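PDB 3ZTV: NAD nucleotidase from Haemophilus influenzae, which degrades NAD to adenosine and nicotinamide riboside in the periplasm, acting as both pyrophosphatase and 5'-nucleotidase, with highest activity on AMP. Local coordinates for residues A[76-81]-A[346-350]; A[245-249]-A[288-292]. Numbering follows the deposited sequence.

Interaction 1 of 2, residues A[76-81]-A[346-350]; sequences LYFTLF and YKSEK
From Leu76 (phi/psi -65/-15) the chain makes a helical turn, with Leu80 N bonded to Leu76 O at 3.0 Å; Phe81, at -125/-6, sends its N to Phe78 O at 3.1 Å. Residues 346-350 are regular alpha-helix within 337-353, with Lys350 N to Tyr346 O at 2.7 Å. The backbones come nearest at Leu80 and Lys350, whose CA atoms are 6.8 Å apart, and the side chains of 76-81 reach both the side chains and the backbone of 346-350.

Two aromatic rings lead. Phe81 (m, chi2 -80°) offers its face to the edge of Tyr346 (m), a T-shaped pair with centroids 5.1 Å apart, planes at 84° and CE1 of Phe81 3.6 Å from CD1 of Tyr346. At the edge of the Phe81 ring, CZ lies 3.7 Å from Lys350 N and CE1 3.3 Å from Glu349 OE1, a weakly positive ring hydrogen facing this oxygen. In 5'-nucleotidases a helix such as 337-353 links the metal-binding N-terminal domain to the substrate-binding C-terminal one; here 76-81 packs against it, while touching helices 423-429 and 545-555 of the C-terminal domain with Leu76, Thr79 and Leu80.

Tyr77 (m) underlies Lys350, whose methylene chain starts t,t and then bends p,p. Lys350 CD sits 3.8 Å from the Tyr77 ring centroid, 7° off the normal, a CH-pi contact, and Lys350 CG lies 3.7 Å from Leu80 CD1. Tyr77 OH, 3.4 Å from Lys347 CB, hydrogen-bonds to Glu26, which also forms a salt bridge with Lys347 NZ.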
loop_
_atom_site.group_PDB
_atom_site.type_symbol
_atom_site.label_atom_id
_atom_site.label_comp_id
_atom_site.label_asym_id
_atom_site.label_seq_id
_atom_site.Cartn_x
_atom_site.Cartn_y
_atom_site.Cartn_z
ATOM N N LEU A 76 23.865 -27.261 -7.363
ATOM C CA LEU A 76 23.702 -28.431 -6.498
ATOM C C LEU A 76 24.197 -28.190 -5.071
ATOM O O LEU A 76 23.888 -28.962 -4.166
ATOM C CB LEU A 76 24.385 -29.674 -7.090
ATOM C CG LEU A 76 23.714 -30.308 -8.311
ATOM C CD1 LEU A 76 24.569 -31.460 -8.820
ATOM C CD2 LEU A 76 22.321 -30.798 -7.969
ATOM N N TYR A 77 24.967 -27.123 -4.857
ATOM C CA TYR A 77 25.379 -26.792 -3.492
ATOM C C TYR A 77 24.186 -26.421 -2.613
ATOM O O TYR A 77 24.245 -26.572 -1.392
ATOM C CB TYR A 77 26.438 -25.685 -3.467
ATOM C CG TYR A 77 27.830 -26.187 -3.791
ATOM C CD1 TYR A 77 28.547 -26.957 -2.873
ATOM C CD2 TYR A 77 28.435 -25.893 -5.002
ATOM C CE1 TYR A 77 29.824 -27.417 -3.164
ATOM C CE2 TYR A 77 29.717 -26.354 -5.304
ATOM C CZ TYR A 77 30.406 -27.110 -4.370
ATOM O OH TYR A 77 31.675 -27.589 -4.647
ATOM N N PHE A 78 23.103 -25.939 -3.222
ATOM C CA PHE A 78 21.871 -25.783 -2.467
ATOM C C PHE A 78 21.122 -27.106 -2.371
ATOM O O PHE A 78 20.816 -27.578 -1.278
ATOM C CB PHE A 78 20.917 -24.744 -3.059
ATOM C CG PHE A 78 19.607 -24.738 -2.355
ATOM C CD1 PHE A 78 19.535 -24.312 -1.050
ATOM C CD2 PHE A 78 18.478 -25.274 -2.945
ATOM C CE1 PHE A 78 18.348 -24.345 -0.359
ATOM C CE2 PHE A 78 17.282 -25.313 -2.254
ATOM C CZ PHE A 78 17.221 -24.847 -0.964
ATOM N N THR A 79 20.813 -27.678 -3.530
ATOM C CA THR A 79 19.955 -28.851 -3.640
ATOM C C THR A 79 20.374 -30.008 -2.739
ATOM O O THR A 79 19.539 -30.631 -2.099
ATOM C CB THR A 79 19.930 -29.333 -5.095
ATOM O OG1 THR A 79 19.665 -28.215 -5.956
ATOM C CG2 THR A 79 18.868 -30.408 -5.300
ATOM N N LEU A 80 21.667 -30.281 -2.677
ATOM C CA LEU A 80 22.136 -31.475 -1.975
ATOM C C LEU A 80 22.406 -31.237 -0.500
ATOM O O LEU A 80 22.624 -32.192 0.255
ATOM C CB LEU A 80 23.376 -32.037 -2.664
ATOM C CG LEU A 80 23.129 -32.435 -4.117
ATOM C CD1 LEU A 80 24.426 -32.846 -4.803
ATOM C CD2 LEU A 80 22.108 -33.559 -4.199
ATOM N N PHE A 81 22.369 -29.968 -0.081
ATOM C CA PHE A 81 22.692 -29.606 1.296
ATOM C C PHE A 81 21.606 -28.816 2.024
ATOM O O PHE A 81 21.744 -28.553 3.215
ATOM C CB PHE A 81 24.026 -28.852 1.360
ATOM C CG PHE A 81 25.176 -29.639 0.806
ATOM C CD1 PHE A 81 25.788 -30.624 1.570
ATOM C CD2 PHE A 81 25.615 -29.437 -0.489
ATOM C CE1 PHE A 81 26.837 -31.386 1.056
ATOM C CE2 PHE A 81 26.662 -30.187 -1.010
ATOM C CZ PHE A 81 27.275 -31.162 -0.232
ATOM N N TYR A 346 32.713 -29.864 1.078
ATOM C CA TYR A 346 31.401 -29.894 0.428
ATOM C C TYR A 346 31.473 -30.408 -1.005
ATOM O O TYR A 346 30.558 -31.091 -1.473
ATOM C CB TYR A 346 30.695 -28.526 0.498
ATOM C CG TYR A 346 30.145 -28.215 1.867
ATOM C CD1 TYR A 346 29.079 -28.936 2.383
ATOM C CD2 TYR A 346 30.688 -27.200 2.647
ATOM C CE1 TYR A 346 28.567 -28.660 3.642
ATOM C CE2 TYR A 346 30.185 -26.920 3.905
ATOM C CZ TYR A 346 29.126 -27.653 4.395
ATOM O OH TYR A 346 28.620 -27.378 5.647
ATOM N N LYS A 347 32.557 -30.084 -1.701
ATOM C CA LYS A 347 32.747 -30.570 -3.059
ATOM C C LYS A 347 32.838 -32.105 -3.097
ATOM O O LYS A 347 32.218 -32.749 -3.943
ATOM C CB LYS A 347 33.987 -29.933 -3.689
ATOM C CG LYS A 347 34.148 -30.231 -5.170
ATOM C CD LYS A 347 35.258 -29.391 -5.782
ATOM C CE LYS A 347 35.295 -29.537 -7.297
ATOM N NZ LYS A 347 36.274 -28.600 -7.915
ATOM N N SER A 348 33.611 -32.682 -2.179
ATOM C CA SER A 348 33.711 -34.135 -2.055
ATOM C C SER A 348 32.357 -34.764 -1.706
ATOM O O SER A 348 31.959 -35.773 -2.297
ATOM C CB SER A 348 34.759 -34.491 -1.001
ATOM O OG SER A 348 36.057 -34.154 -1.453
ATOM N N GLU A 349 31.646 -34.178 -0.745
ATOM C CA GLU A 349 30.317 -34.677 -0.389
ATOM C C GLU A 349 29.356 -34.566 -1.570
ATOM O O GLU A 349 28.574 -35.488 -1.838
ATOM C CB GLU A 349 29.752 -33.925 0.821
ATOM C CG GLU A 349 30.474 -34.198 2.138
ATOM C CD GLU A 349 29.902 -33.404 3.304
ATOM O OE1 GLU A 349 28.740 -32.959 3.210
ATOM O OE2 GLU A 349 30.616 -33.228 4.315
ATOM N N LYS A 350 29.416 -33.437 -2.272
ATOM C CA LYS A 350 28.552 -33.199 -3.421
ATOM C C LYS A 350 28.712 -34.288 -4.481
ATOM O O LYS A 350 27.726 -34.769 -5.047
ATOM C CB LYS A 350 28.816 -31.808 -4.009
ATOM C CG LYS A 350 27.865 -31.412 -5.129
ATOM C CD LYS A 350 28.067 -29.958 -5.540
ATOM C CE LYS A 350 29.350 -29.780 -6.325
ATOM N NZ LYS A 350 29.201 -30.260 -7.726
#

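Interaction 2 of 2, residues A[245-249]-A[288-292]; sequences YEYPL and RKIPH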
loop_
_atom_site.group_PDB
_atom_site.type_symbol
_atom_site.label_atom_id
_atom_site.label_comp_id
_atom_site.label_asym_id
_atom_site.label_seq_id
_atom_site.Cartn_x
_atom_site.Cartn_y
_atom_site.Cartn_z
ATOM N N TYR A 245 25.177 0.279 -14.787
ATOM C CA TYR A 245 25.195 1.600 -14.172
ATOM C C TYR A 245 26.571 1.862 -13.591
ATOM O O TYR A 245 27.333 0.924 -13.354
ATOM C CB TYR A 245 24.196 1.644 -13.020
ATOM C CG TYR A 245 22.743 1.559 -13.411
ATOM C CD1 TYR A 245 22.183 2.488 -14.277
ATOM C CD2 TYR A 245 21.914 0.587 -12.866
ATOM C CE1 TYR A 245 20.847 2.431 -14.619
ATOM C CE2 TYR A 245 20.568 0.522 -13.200
ATOM C CZ TYR A 245 20.041 1.441 -14.073
ATOM O OH TYR A 245 18.700 1.375 -14.401
ATOM N N GLU A 246 26.873 3.131 -13.319
ATOM C CA GLU A 246 28.071 3.495 -12.570
ATOM C C GLU A 246 27.953 3.094 -11.096
ATOM O O GLU A 246 26.875 3.188 -10.495
ATOM C CB GLU A 246 28.326 5.002 -12.699
ATOM C CG GLU A 246 29.682 5.472 -12.199
ATOM C CD GLU A 246 30.827 5.116 -13.129
ATOM O OE1 GLU A 246 30.586 4.844 -14.328
ATOM O OE2 GLU A 246 31.977 5.115 -12.655
ATOM N N TYR A 247 29.063 2.652 -10.520
ATOM C CA TYR A 247 29.120 2.309 -9.107
ATOM C C TYR A 247 29.532 3.538 -8.286
ATOM O O TYR A 247 30.659 4.003 -8.422
ATOM C CB TYR A 247 30.147 1.175 -8.888
ATOM C CG TYR A 247 30.155 0.670 -7.466
ATOM C CD1 TYR A 247 30.945 1.282 -6.500
ATOM C CD2 TYR A 247 29.343 -0.395 -7.076
ATOM C CE1 TYR A 247 30.921 0.865 -5.181
ATOM C CE2 TYR A 247 29.327 -0.833 -5.770
ATOM C CZ TYR A 247 30.105 -0.186 -4.819
ATOM O OH TYR A 247 30.097 -0.587 -3.503
ATOM N N PRO A 248 28.631 4.104 -7.461
ATOM C CA PRO A 248 27.199 3.883 -7.265
ATOM C C PRO A 248 26.399 4.880 -8.100
ATOM O O PRO A 248 26.979 5.799 -8.681
ATOM C CB PRO A 248 27.023 4.235 -5.786
ATOM C CG PRO A 248 27.924 5.445 -5.635
ATOM C CD PRO A 248 29.136 5.114 -6.500
ATOM N N LEU A 249 25.085 4.699 -8.153
ATOM C CA LEU A 249 24.161 5.724 -8.622
ATOM C C LEU A 249 23.868 6.721 -7.504
ATOM O O LEU A 249 23.954 6.385 -6.321
ATOM C CB LEU A 249 22.846 5.089 -9.076
ATOM C CG LEU A 249 22.920 4.268 -10.362
ATOM C CD1 LEU A 249 21.580 3.582 -10.605
ATOM C CD2 LEU A 249 23.313 5.163 -11.535
ATOM N N ARG A 288 35.249 6.732 -1.515
ATOM C CA ARG A 288 35.904 5.609 -2.187
ATOM C C ARG A 288 34.796 4.819 -2.860
ATOM O O ARG A 288 33.725 4.653 -2.272
ATOM C CB ARG A 288 36.649 4.733 -1.173
ATOM C CG ARG A 288 37.294 3.471 -1.764
ATOM C CD ARG A 288 38.036 2.672 -0.698
ATOM N NE ARG A 288 37.132 2.220 0.351
ATOM C CZ ARG A 288 37.054 2.741 1.573
ATOM N NH1 ARG A 288 37.820 3.763 1.925
ATOM N NH2 ARG A 288 36.183 2.259 2.445
ATOM N N LYS A 289 35.026 4.345 -4.079
ATOM C CA LYS A 289 34.009 3.595 -4.807
ATOM C C LYS A 289 34.694 2.629 -5.766
ATOM O O LYS A 289 35.201 3.031 -6.814
ATOM C CB LYS A 289 33.053 4.539 -5.551
ATOM C CG LYS A 289 33.719 5.715 -6.270
ATOM C CD LYS A 289 32.680 6.554 -7.000
ATOM C CE LYS A 289 33.323 7.685 -7.796
ATOM N NZ LYS A 289 34.120 7.173 -8.946
ATOM N N ILE A 290 34.728 1.359 -5.384
ATOM C CA ILE A 290 35.381 0.327 -6.186
ATOM C C ILE A 290 34.529 -0.935 -6.241
ATOM O O ILE A 290 34.274 -1.562 -5.210
ATOM C CB ILE A 290 36.743 -0.070 -5.608
ATOM C CG1 ILE A 290 37.593 1.166 -5.303
ATOM C CG2 ILE A 290 37.473 -1.011 -6.572
ATOM C CD1 ILE A 290 38.838 0.856 -4.478
ATOM N N PRO A 291 34.058 -1.303 -7.436
ATOM C CA PRO A 291 33.454 -2.628 -7.605
ATOM C C PRO A 291 34.541 -3.660 -7.933
ATOM O O PRO A 291 35.033 -3.696 -9.069
ATOM C CB PRO A 291 32.519 -2.429 -8.799
ATOM C CG PRO A 291 33.182 -1.356 -9.614
ATOM C CD PRO A 291 34.003 -0.503 -8.673
ATOM N N HIS A 292 34.931 -4.476 -6.954
ATOM C CA HIS A 292 36.015 -5.446 -7.162
ATOM C C HIS A 292 35.511 -6.710 -7.846
ATOM O O HIS A 292 34.755 -7.483 -7.245
ATOM C CB HIS A 292 36.624 -5.874 -5.827
ATOM C CG HIS A 292 37.290 -4.768 -5.063
ATOM N ND1 HIS A 292 36.644 -4.004 -4.112
ATOM C CD2 HIS A 292 38.568 -4.323 -5.094
ATOM C CE1 HIS A 292 37.493 -3.127 -3.600
ATOM N NE2 HIS A 292 38.670 -3.307 -4.175
HETATM O O HOH W 1 32.640 4.357 -10.215
HETATM O O HOH W 2 32.613 7.639 -11.316
#
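This is a sheet-to-sheet contact inside the N-terminal calcineurin-like domain, whose core is a sandwich of two beta-sheets. The loop 245-249, leading into edge strand 249-252 of one sheet, is laid against strand 284-295 of the other. Tyr247 is the wedge: its CA-to-CB bond points toward the strand, CB is 4.0 Å from Pro291 CG, and the ring has CE1 3.8 Å from Ile290 N and Pro291 CB over one face. Leu274 and Met262, one from each sheet, also touch this tyrosine. A cis peptide before Pro248 bends the chain just after Tyr247.

Lys289 works in two ways. Its methylenes cover the loop, CD being 3.6 Å from Tyr247 O and 3.9 Å from Pro248 CD, while its ammonium reaches solvent. There water 2 accepts from Lys289 NZ (2.8 Å) and donates to Glu246 OE2 (2.9 Å); water 1 donates to Glu246 OE2 (2.6 Å) and to Tyr247 O (2.7 Å). Glu246 OE1 forms its own salt bridge with Arg237. The opposite charges of Glu246 and Lys289 are thus joined through water, so the apolar wedge has a hydrated polar margin.

The two contacts do not touch: their centres are 33 Å apart and their nearest atoms about 20 Å, although 245-249 and 288-292 are nested in the loop that interaction 1 closes along the chain. They share no element. Interaction 1 joins a short helical turn to the interdomain helix and is partly buried; the side chain of Tyr77 lies about 9 Å from that of the zinc ligand His22. Interaction 2 lies away from the annotated sites, within the N-terminal sandwich, and is largely buried. In both, a tyrosine and lysine methylenes fill the gap, but aromatic-aromatic and CH-pi contacts dominate the first, while proline-tyrosine packing and water bridges mark the second.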